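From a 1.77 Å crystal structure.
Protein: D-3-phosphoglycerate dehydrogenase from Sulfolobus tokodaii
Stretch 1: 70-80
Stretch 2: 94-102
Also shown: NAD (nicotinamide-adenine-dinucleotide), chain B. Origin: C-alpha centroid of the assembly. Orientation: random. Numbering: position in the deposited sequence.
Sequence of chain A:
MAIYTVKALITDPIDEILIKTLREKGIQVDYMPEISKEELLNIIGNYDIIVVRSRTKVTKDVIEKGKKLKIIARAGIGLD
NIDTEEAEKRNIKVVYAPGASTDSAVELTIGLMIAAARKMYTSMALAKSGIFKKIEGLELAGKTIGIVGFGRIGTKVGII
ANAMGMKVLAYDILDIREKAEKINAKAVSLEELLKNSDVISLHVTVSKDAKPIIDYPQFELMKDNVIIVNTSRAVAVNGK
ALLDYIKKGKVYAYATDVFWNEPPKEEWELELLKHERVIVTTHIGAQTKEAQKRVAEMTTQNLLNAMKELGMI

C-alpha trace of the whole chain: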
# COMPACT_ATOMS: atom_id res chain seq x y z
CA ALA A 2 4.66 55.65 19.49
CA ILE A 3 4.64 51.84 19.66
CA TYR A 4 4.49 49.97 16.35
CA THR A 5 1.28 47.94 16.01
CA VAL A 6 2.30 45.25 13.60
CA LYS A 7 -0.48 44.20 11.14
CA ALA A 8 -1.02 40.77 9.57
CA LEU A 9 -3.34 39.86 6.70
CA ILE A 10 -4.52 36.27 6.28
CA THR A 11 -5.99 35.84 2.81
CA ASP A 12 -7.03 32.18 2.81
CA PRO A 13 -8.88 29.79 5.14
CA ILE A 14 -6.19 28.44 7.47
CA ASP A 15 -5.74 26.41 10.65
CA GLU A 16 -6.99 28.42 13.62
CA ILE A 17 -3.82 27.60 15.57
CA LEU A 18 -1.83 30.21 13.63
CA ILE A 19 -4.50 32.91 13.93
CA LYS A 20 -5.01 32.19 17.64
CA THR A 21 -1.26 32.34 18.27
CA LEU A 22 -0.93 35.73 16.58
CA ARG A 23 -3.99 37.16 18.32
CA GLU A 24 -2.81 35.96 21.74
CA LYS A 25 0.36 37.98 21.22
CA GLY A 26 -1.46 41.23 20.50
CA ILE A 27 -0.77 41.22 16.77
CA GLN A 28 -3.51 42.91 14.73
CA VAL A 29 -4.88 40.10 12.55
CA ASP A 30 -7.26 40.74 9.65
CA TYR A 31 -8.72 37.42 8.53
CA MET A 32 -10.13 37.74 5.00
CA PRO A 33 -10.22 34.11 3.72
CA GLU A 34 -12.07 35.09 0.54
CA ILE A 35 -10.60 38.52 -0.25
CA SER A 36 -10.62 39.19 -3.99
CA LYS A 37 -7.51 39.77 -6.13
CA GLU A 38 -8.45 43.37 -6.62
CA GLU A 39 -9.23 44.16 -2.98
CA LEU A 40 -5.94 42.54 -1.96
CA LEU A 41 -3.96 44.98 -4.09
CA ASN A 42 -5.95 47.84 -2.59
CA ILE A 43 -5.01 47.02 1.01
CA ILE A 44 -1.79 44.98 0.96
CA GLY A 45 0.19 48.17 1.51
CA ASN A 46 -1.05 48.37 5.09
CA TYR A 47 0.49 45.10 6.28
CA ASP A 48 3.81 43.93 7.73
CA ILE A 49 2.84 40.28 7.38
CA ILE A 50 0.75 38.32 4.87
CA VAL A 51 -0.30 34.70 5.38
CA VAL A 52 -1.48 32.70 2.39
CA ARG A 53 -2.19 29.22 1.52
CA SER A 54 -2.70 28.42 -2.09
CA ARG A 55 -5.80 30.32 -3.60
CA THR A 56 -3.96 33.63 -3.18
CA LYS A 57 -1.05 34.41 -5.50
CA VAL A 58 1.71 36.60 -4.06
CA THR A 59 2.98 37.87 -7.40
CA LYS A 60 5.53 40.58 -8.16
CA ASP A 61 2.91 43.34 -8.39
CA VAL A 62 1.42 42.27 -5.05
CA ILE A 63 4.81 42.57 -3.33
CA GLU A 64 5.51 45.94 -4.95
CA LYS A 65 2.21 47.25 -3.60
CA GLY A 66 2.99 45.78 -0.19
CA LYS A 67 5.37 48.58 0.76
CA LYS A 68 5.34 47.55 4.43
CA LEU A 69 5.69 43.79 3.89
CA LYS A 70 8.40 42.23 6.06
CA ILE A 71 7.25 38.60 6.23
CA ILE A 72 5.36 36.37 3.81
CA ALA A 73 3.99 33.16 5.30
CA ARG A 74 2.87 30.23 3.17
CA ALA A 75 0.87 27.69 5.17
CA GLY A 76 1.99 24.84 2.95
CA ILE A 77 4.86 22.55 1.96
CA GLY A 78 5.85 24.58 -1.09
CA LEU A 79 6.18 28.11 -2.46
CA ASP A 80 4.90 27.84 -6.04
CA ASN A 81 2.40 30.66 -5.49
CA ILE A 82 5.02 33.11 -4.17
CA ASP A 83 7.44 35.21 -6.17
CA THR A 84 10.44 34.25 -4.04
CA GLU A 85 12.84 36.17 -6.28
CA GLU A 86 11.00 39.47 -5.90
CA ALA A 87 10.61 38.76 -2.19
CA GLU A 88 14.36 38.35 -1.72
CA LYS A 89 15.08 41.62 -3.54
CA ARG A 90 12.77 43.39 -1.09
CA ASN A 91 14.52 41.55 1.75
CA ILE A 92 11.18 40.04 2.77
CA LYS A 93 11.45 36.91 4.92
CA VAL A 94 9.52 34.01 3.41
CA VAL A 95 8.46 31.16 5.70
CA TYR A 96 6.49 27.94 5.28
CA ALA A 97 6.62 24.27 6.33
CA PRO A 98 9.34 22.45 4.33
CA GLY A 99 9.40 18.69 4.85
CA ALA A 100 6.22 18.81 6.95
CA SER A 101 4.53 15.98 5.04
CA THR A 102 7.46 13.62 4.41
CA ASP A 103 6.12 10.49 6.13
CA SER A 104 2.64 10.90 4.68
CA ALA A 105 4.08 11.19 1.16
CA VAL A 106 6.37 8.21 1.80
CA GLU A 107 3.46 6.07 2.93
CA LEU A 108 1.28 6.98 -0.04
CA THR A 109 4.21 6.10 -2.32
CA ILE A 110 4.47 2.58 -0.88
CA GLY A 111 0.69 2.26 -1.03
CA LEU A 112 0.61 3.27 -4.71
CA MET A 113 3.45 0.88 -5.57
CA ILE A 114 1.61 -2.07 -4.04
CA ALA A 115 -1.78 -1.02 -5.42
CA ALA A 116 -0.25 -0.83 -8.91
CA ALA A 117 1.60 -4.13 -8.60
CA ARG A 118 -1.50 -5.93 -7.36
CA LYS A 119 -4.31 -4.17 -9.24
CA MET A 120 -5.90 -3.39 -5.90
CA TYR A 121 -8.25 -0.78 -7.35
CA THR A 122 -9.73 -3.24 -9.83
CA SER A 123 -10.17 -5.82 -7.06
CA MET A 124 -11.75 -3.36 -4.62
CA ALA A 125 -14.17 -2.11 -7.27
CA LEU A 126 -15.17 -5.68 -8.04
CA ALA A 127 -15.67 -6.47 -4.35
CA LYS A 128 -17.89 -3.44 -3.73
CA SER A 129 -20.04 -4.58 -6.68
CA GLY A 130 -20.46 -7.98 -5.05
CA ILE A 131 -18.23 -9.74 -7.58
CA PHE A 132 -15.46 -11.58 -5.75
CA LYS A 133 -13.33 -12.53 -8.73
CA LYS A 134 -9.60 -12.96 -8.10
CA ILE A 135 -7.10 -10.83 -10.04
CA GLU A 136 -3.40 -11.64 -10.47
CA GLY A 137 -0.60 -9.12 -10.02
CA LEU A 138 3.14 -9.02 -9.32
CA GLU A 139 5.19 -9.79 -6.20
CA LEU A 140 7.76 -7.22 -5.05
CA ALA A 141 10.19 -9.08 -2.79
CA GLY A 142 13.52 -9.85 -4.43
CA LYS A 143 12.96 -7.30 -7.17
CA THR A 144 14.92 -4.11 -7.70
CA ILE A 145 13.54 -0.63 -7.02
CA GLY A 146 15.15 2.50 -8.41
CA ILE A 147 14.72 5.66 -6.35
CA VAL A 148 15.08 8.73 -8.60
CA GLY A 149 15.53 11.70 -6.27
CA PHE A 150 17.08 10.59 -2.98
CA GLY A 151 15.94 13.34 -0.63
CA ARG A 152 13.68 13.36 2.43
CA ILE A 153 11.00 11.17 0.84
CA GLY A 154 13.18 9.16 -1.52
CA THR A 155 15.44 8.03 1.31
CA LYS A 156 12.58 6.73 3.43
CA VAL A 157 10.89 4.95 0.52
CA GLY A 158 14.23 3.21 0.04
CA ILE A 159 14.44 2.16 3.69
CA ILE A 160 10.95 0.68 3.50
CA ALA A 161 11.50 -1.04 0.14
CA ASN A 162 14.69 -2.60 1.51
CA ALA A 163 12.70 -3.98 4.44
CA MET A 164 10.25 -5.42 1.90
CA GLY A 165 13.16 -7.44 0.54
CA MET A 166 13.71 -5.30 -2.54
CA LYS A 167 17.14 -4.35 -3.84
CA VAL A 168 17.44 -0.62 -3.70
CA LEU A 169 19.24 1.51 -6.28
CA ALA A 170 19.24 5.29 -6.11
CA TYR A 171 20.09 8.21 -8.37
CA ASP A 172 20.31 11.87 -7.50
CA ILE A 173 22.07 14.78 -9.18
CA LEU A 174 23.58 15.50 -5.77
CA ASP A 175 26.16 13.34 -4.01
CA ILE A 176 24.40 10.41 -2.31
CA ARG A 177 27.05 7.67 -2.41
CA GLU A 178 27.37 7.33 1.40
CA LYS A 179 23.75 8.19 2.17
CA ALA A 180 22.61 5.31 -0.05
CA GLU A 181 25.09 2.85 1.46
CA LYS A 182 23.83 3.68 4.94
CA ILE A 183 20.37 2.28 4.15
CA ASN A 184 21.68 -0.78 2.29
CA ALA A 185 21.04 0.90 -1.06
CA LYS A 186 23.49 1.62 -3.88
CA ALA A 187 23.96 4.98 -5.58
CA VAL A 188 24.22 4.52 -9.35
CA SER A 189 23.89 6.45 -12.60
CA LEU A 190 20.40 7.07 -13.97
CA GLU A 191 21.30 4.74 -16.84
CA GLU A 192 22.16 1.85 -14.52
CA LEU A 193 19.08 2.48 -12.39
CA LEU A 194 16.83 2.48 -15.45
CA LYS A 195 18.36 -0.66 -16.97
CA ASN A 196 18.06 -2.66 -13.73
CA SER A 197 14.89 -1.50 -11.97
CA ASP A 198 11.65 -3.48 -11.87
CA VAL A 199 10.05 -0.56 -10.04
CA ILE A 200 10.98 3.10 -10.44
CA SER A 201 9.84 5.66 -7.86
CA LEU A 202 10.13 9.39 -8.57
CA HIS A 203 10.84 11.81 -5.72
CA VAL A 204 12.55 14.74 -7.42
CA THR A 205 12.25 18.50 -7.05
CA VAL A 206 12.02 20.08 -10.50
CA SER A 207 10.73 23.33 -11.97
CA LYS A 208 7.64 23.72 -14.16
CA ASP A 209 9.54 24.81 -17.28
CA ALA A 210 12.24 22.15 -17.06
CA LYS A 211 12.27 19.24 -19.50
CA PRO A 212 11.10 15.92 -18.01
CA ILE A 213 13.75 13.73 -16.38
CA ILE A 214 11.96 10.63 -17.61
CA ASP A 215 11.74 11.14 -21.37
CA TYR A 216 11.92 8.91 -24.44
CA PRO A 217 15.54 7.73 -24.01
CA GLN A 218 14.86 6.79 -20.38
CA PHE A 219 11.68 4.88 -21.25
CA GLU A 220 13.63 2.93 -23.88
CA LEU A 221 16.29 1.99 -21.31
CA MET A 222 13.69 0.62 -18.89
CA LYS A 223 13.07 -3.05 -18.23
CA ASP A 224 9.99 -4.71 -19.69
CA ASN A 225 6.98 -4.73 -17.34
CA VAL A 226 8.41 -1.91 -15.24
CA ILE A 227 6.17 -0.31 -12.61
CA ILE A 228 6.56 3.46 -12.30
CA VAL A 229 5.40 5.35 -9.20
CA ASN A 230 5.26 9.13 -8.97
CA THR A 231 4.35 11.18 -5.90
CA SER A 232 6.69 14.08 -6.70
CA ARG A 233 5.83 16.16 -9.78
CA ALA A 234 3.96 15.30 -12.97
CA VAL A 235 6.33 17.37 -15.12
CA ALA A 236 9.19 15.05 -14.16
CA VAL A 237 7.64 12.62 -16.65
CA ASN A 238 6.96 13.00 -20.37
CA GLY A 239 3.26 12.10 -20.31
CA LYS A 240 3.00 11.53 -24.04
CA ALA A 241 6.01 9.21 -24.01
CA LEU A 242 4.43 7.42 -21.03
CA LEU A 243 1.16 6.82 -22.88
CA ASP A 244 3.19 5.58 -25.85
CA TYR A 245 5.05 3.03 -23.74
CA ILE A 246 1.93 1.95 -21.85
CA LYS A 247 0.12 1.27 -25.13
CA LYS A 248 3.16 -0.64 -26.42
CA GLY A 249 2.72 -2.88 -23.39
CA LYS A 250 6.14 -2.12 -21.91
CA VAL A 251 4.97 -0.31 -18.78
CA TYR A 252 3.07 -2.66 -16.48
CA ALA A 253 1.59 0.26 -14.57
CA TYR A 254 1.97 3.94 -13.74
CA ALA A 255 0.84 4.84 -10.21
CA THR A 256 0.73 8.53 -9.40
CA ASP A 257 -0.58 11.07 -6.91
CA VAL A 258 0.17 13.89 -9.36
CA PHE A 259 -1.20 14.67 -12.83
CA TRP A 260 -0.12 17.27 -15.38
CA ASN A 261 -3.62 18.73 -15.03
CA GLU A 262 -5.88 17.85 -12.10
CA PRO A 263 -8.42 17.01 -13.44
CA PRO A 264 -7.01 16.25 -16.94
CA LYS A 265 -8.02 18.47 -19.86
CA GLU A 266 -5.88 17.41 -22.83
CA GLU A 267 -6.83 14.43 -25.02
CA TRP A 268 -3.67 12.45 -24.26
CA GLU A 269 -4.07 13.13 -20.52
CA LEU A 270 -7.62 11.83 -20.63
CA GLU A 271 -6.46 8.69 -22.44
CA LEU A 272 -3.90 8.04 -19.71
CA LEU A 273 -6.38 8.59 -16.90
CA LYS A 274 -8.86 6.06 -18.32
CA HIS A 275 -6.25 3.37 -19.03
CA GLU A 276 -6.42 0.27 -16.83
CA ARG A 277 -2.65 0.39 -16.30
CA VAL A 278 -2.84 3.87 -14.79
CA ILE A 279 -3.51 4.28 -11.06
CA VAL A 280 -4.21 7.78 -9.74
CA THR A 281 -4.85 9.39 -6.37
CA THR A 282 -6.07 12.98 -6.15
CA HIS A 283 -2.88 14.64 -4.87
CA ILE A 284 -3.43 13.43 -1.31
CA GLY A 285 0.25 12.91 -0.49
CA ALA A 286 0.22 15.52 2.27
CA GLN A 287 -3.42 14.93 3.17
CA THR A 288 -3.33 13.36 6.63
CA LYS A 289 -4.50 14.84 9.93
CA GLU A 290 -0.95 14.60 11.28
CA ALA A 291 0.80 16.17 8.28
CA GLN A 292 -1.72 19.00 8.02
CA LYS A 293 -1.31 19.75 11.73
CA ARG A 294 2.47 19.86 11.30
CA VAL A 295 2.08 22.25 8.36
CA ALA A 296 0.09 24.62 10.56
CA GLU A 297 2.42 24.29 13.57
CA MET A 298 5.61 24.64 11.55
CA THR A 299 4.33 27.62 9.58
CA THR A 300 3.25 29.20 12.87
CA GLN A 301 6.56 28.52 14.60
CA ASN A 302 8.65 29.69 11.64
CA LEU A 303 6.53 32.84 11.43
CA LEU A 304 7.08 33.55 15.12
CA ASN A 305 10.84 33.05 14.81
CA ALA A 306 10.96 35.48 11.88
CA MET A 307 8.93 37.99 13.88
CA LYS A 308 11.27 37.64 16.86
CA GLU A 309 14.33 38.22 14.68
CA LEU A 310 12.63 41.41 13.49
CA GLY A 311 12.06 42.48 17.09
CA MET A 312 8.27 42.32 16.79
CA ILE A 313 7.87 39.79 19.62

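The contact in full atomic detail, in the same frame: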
# COMPACT_ATOMS: atom_id res chain seq x y z
N LYS A 70 7.14 42.65 5.46
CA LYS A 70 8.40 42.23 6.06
C LYS A 70 8.48 40.70 6.13
O LYS A 70 9.56 40.12 6.15
CB LYS A 70 8.54 42.81 7.47
CG LYS A 70 8.51 44.32 7.52
CD LYS A 70 8.42 44.83 8.95
CE LYS A 70 8.35 46.35 8.99
NZ LYS A 70 7.16 46.88 8.25
N ILE A 71 7.31 40.06 6.17
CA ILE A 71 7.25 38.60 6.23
C ILE A 71 6.09 38.07 5.40
O ILE A 71 4.98 38.61 5.44
CB ILE A 71 7.03 38.08 7.68
CG1 ILE A 71 8.15 38.57 8.60
CG2 ILE A 71 7.00 36.55 7.69
CD1 ILE A 71 7.95 38.19 10.06
N ILE A 72 6.37 37.03 4.63
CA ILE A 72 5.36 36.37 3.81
C ILE A 72 5.31 34.94 4.34
O ILE A 72 6.34 34.26 4.36
CB ILE A 72 5.77 36.33 2.32
CG1 ILE A 72 5.71 37.74 1.72
CG2 ILE A 72 4.84 35.40 1.56
CD1 ILE A 72 6.20 37.81 0.28
N ALA A 73 4.14 34.51 4.77
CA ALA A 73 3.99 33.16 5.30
C ALA A 73 3.10 32.31 4.42
O ALA A 73 1.97 32.69 4.11
CB ALA A 73 3.43 33.21 6.72
N ARG A 74 3.62 31.16 4.01
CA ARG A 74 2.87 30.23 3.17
C ARG A 74 2.55 29.01 4.03
O ARG A 74 3.45 28.26 4.41
CB ARG A 74 3.72 29.80 1.97
CG ARG A 74 3.17 28.61 1.20
CD ARG A 74 1.86 28.93 0.51
NE ARG A 74 1.23 27.75 -0.07
CZ ARG A 74 1.72 27.05 -1.09
NH1 ARG A 74 2.86 27.41 -1.66
NH2 ARG A 74 1.07 25.99 -1.54
N ALA A 75 1.28 28.83 4.36
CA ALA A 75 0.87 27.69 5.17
C ALA A 75 0.77 26.48 4.26
O ALA A 75 -0.32 26.01 3.94
CB ALA A 75 -0.48 27.97 5.84
N GLY A 76 1.93 25.99 3.83
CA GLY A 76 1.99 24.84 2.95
C GLY A 76 3.39 24.25 2.89
O GLY A 76 4.30 24.74 3.56
N ILE A 77 3.57 23.22 2.08
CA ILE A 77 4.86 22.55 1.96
C ILE A 77 5.69 23.07 0.79
O ILE A 77 6.80 22.60 0.57
CB ILE A 77 4.66 21.03 1.81
CG1 ILE A 77 3.88 20.73 0.53
CG2 ILE A 77 3.92 20.48 3.02
CD1 ILE A 77 3.60 19.27 0.29
N GLY A 78 5.14 24.02 0.05
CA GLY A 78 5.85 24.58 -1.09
C GLY A 78 5.68 26.08 -1.21
O GLY A 78 5.04 26.70 -0.37
N LEU A 79 6.25 26.67 -2.26
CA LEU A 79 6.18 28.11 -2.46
C LEU A 79 5.90 28.48 -3.92
O LEU A 79 6.31 29.54 -4.38
CB LEU A 79 7.49 28.77 -2.03
CG LEU A 79 7.94 28.57 -0.58
CD1 LEU A 79 9.33 29.16 -0.40
CD2 LEU A 79 6.96 29.24 0.37
N ASP A 80 5.20 27.61 -4.63
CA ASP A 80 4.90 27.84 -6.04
C ASP A 80 3.98 29.04 -6.32
O ASP A 80 3.90 29.50 -7.45
CB ASP A 80 4.29 26.59 -6.66
CG ASP A 80 5.22 25.39 -6.60
OD1 ASP A 80 6.41 25.54 -6.96
OD2 ASP A 80 4.77 24.30 -6.20
N VAL A 94 10.56 34.91 3.88
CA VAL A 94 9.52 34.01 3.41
C VAL A 94 9.59 32.71 4.21
O VAL A 94 10.62 32.03 4.20
CB VAL A 94 9.69 33.69 1.91
CG1 VAL A 94 8.55 32.82 1.43
CG2 VAL A 94 9.74 34.99 1.11
N VAL A 95 8.50 32.37 4.89
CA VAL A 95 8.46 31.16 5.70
C VAL A 95 7.32 30.23 5.31
O VAL A 95 6.30 30.67 4.77
CB VAL A 95 8.31 31.48 7.21
CG1 VAL A 95 9.50 32.29 7.70
CG2 VAL A 95 7.01 32.23 7.46
N TYR A 96 7.51 28.94 5.58
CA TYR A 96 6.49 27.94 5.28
C TYR A 96 6.81 26.68 6.08
O TYR A 96 7.46 26.76 7.12
CB TYR A 96 6.42 27.65 3.77
CG TYR A 96 7.65 27.04 3.15
CD1 TYR A 96 8.88 27.70 3.19
CD2 TYR A 96 7.58 25.82 2.48
CE1 TYR A 96 10.01 27.15 2.57
CE2 TYR A 96 8.70 25.26 1.86
CZ TYR A 96 9.91 25.93 1.91
OH TYR A 96 11.02 25.39 1.31
N ALA A 97 6.37 25.52 5.60
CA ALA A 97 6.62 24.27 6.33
C ALA A 97 7.32 23.20 5.50
O ALA A 97 6.75 22.14 5.23
CB ALA A 97 5.30 23.73 6.88
N PRO A 98 8.59 23.43 5.12
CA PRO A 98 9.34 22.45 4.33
C PRO A 98 9.53 21.11 5.03
O PRO A 98 9.93 21.05 6.20
CB PRO A 98 10.66 23.17 4.06
CG PRO A 98 10.82 24.04 5.27
CD PRO A 98 9.43 24.59 5.47
N GLY A 99 9.25 20.03 4.31
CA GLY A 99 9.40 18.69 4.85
C GLY A 99 8.30 18.24 5.80
O GLY A 99 8.33 17.12 6.30
N ALA A 100 7.32 19.11 6.04
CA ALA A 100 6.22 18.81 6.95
C ALA A 100 5.38 17.57 6.65
O ALA A 100 4.76 17.00 7.55
CB ALA A 100 5.30 20.02 7.06
N SER A 101 5.35 17.13 5.40
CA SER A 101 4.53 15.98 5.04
C SER A 101 5.30 14.73 4.62
O SER A 101 4.70 13.77 4.13
CB SER A 101 3.57 16.36 3.92
OG SER A 101 4.26 16.53 2.69
N THR A 102 6.61 14.74 4.81
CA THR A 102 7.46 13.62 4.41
C THR A 102 6.89 12.21 4.63
O THR A 102 6.70 11.47 3.66
CB THR A 102 8.85 13.69 5.08
OG1 THR A 102 9.49 14.92 4.71
CG2 THR A 102 9.72 12.52 4.64
PA NAD B . 13.97 16.91 -1.30
O1A NAD B . 14.31 16.44 0.06
O2A NAD B . 14.42 18.32 -1.66
O5B NAD B . 14.57 15.83 -2.32
C5B NAD B . 14.43 16.05 -3.72
C4B NAD B . 15.73 15.27 -4.36
O4B NAD B . 15.55 15.05 -5.77
C3B NAD B . 17.05 16.04 -4.03
O3B NAD B . 18.01 15.19 -3.41
C2B NAD B . 17.43 16.62 -5.40
O2B NAD B . 18.78 16.93 -5.63
C1B NAD B . 16.83 15.58 -6.26
N9A NAD B . 16.72 15.97 -7.70
C8A NAD B . 16.33 17.16 -8.29
N7A NAD B . 16.39 17.04 -9.64
C5A NAD B . 16.81 15.79 -9.93
C6A NAD B . 17.08 15.04 -11.14
N6A NAD B . 16.92 15.60 -12.33
N1A NAD B . 17.53 13.68 -11.07
C2A NAD B . 17.73 13.02 -9.81
N3A NAD B . 17.47 13.74 -8.62
C4A NAD B . 17.02 15.09 -8.69
O3 NAD B . 12.37 16.89 -1.49
PN NAD B . 11.26 15.91 -0.85
O1N NAD B . 11.82 14.57 -0.66
O2N NAD B . 10.82 16.61 0.39
O5D NAD B . 10.17 16.05 -1.98
C5D NAD B . 10.29 15.30 -3.17
C4D NAD B . 9.17 15.60 -4.13
O4D NAD B . 7.91 15.21 -3.62
C3D NAD B . 8.99 17.09 -4.54
O3D NAD B . 8.72 17.21 -5.95
C2D NAD B . 7.88 17.55 -3.67
O2D NAD B . 7.34 18.79 -4.08
C1D NAD B . 7.03 16.31 -3.74
N1N NAD B . 5.97 16.14 -2.70
C2N NAD B . 4.67 15.72 -3.14
C3N NAD B . 3.64 15.54 -2.17
C7N NAD B . 2.30 15.10 -2.61
O7N NAD B . 1.24 15.59 -1.95
N7N NAD B . 2.08 14.26 -3.62
C4N NAD B . 3.97 15.80 -0.74
C5N NAD B . 5.29 16.23 -0.31
C6N NAD B . 6.30 16.39 -1.32
O HOH W 1 8.00 20.26 1.75

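The most unusual feature of this contact is the way Leu-79 sits squarely on the ring of Tyr-96: Leu-79 CG lies 3.8 Å from the centroid of the Tyr-96 ring, only 5° off the ring normal, so its C-H group meets the aromatic face in a CH-pi contact. Leu-79 CD2 comes within 3.6 Å of Tyr-96 CG, and the same methyl reaches Val-94 CG1 at 4.1 Å, so one leucine covers both the tyrosine and the valine two residues before it. Around the ring edge, near its plane, run backbone carbonyls: Ile-77 O is 3.5 Å from Tyr-96 CE2, where the positively polarised rim of an aromatic ring suits an oxygen, and Gly-76 O also lies at the edge.

The backbones begin as neighbouring parallel strands. Ile-72 pairs with Val-94 and Ala-73 with Val-95, with CA atoms 4.8 Å apart in the first pair (Ile-72 CA to Val-94 CA) and 4.9 Å in the second (Ala-73 CA to Val-95 CA). Val-95 carries both strand hydrogen bonds, its N donating to Ile-72 O (2.9 Å, 166°) and its O accepting from Arg-74 N (2.8 Å, 174°); this is the parallel pattern, in which one residue bonds to the two that flank its partner. Weaker CA-H...O contacts fill in between, from Val-94 CA to Ile-72 O (3.3 Å), Ala-73 CA to Val-95 O (3.4 Å) and Tyr-96 CA to Arg-74 O (3.2 Å).

Side chains alternate across the sheet. Ala-73 and Val-95 share one face, where Ala-73 CB touches Val-95 CG2 at 3.8 Å; the same valine methyl is 4.3 Å from Ile-71 CG2. Ile-72 and Val-94 occupy the other face, with Ile-72 CB 4.4 Å from Val-94 CG2. These are apolar contacts, made by buried residues of the first strand against partly exposed valines of the second.

Beyond Arg-74 the first stretch leaves the strand, yet one more backbone hydrogen bond joins the stretches, Ala-97 N to Gly-76 O (3.0 Å, 150°). Gly-76 is tightly placed, since a CB there would be crowded by Arg-74 NE, 3.0 Å from its ideal position. The Arg-74 side chain starts sideways, with its CB 3.9 Å from Tyr-96 CB, but its end leads away from the second stretch.

The second stretch then folds through a type II turn from Ala-97 to Ala-100, closed by Ala-100 N to Ala-97 O (3.2 Å), with Gly-99 at positive phi. A type I turn from Gly-99 to Thr-102 follows, in which Thr-102 N (3.3 Å) and Thr-102 OG1 (3.0 Å) both donate to Gly-99 O. Water 1 ties this bend to the first stretch, donating to Ile-77 O and accepting from Gly-99 N, each at 2.9 Å from its oxygen. Ile-77 CG2 meets Ala-100 CB at 4.3 Å, while Ile-77 CD1 lies 3.7 Å from Ser-101 OG. Both side chains also approach the nicotinamide of NAD: Ser-101 OG is 3.2 Å, and Ile-77 CD1 3.5 Å, from NAD C5N.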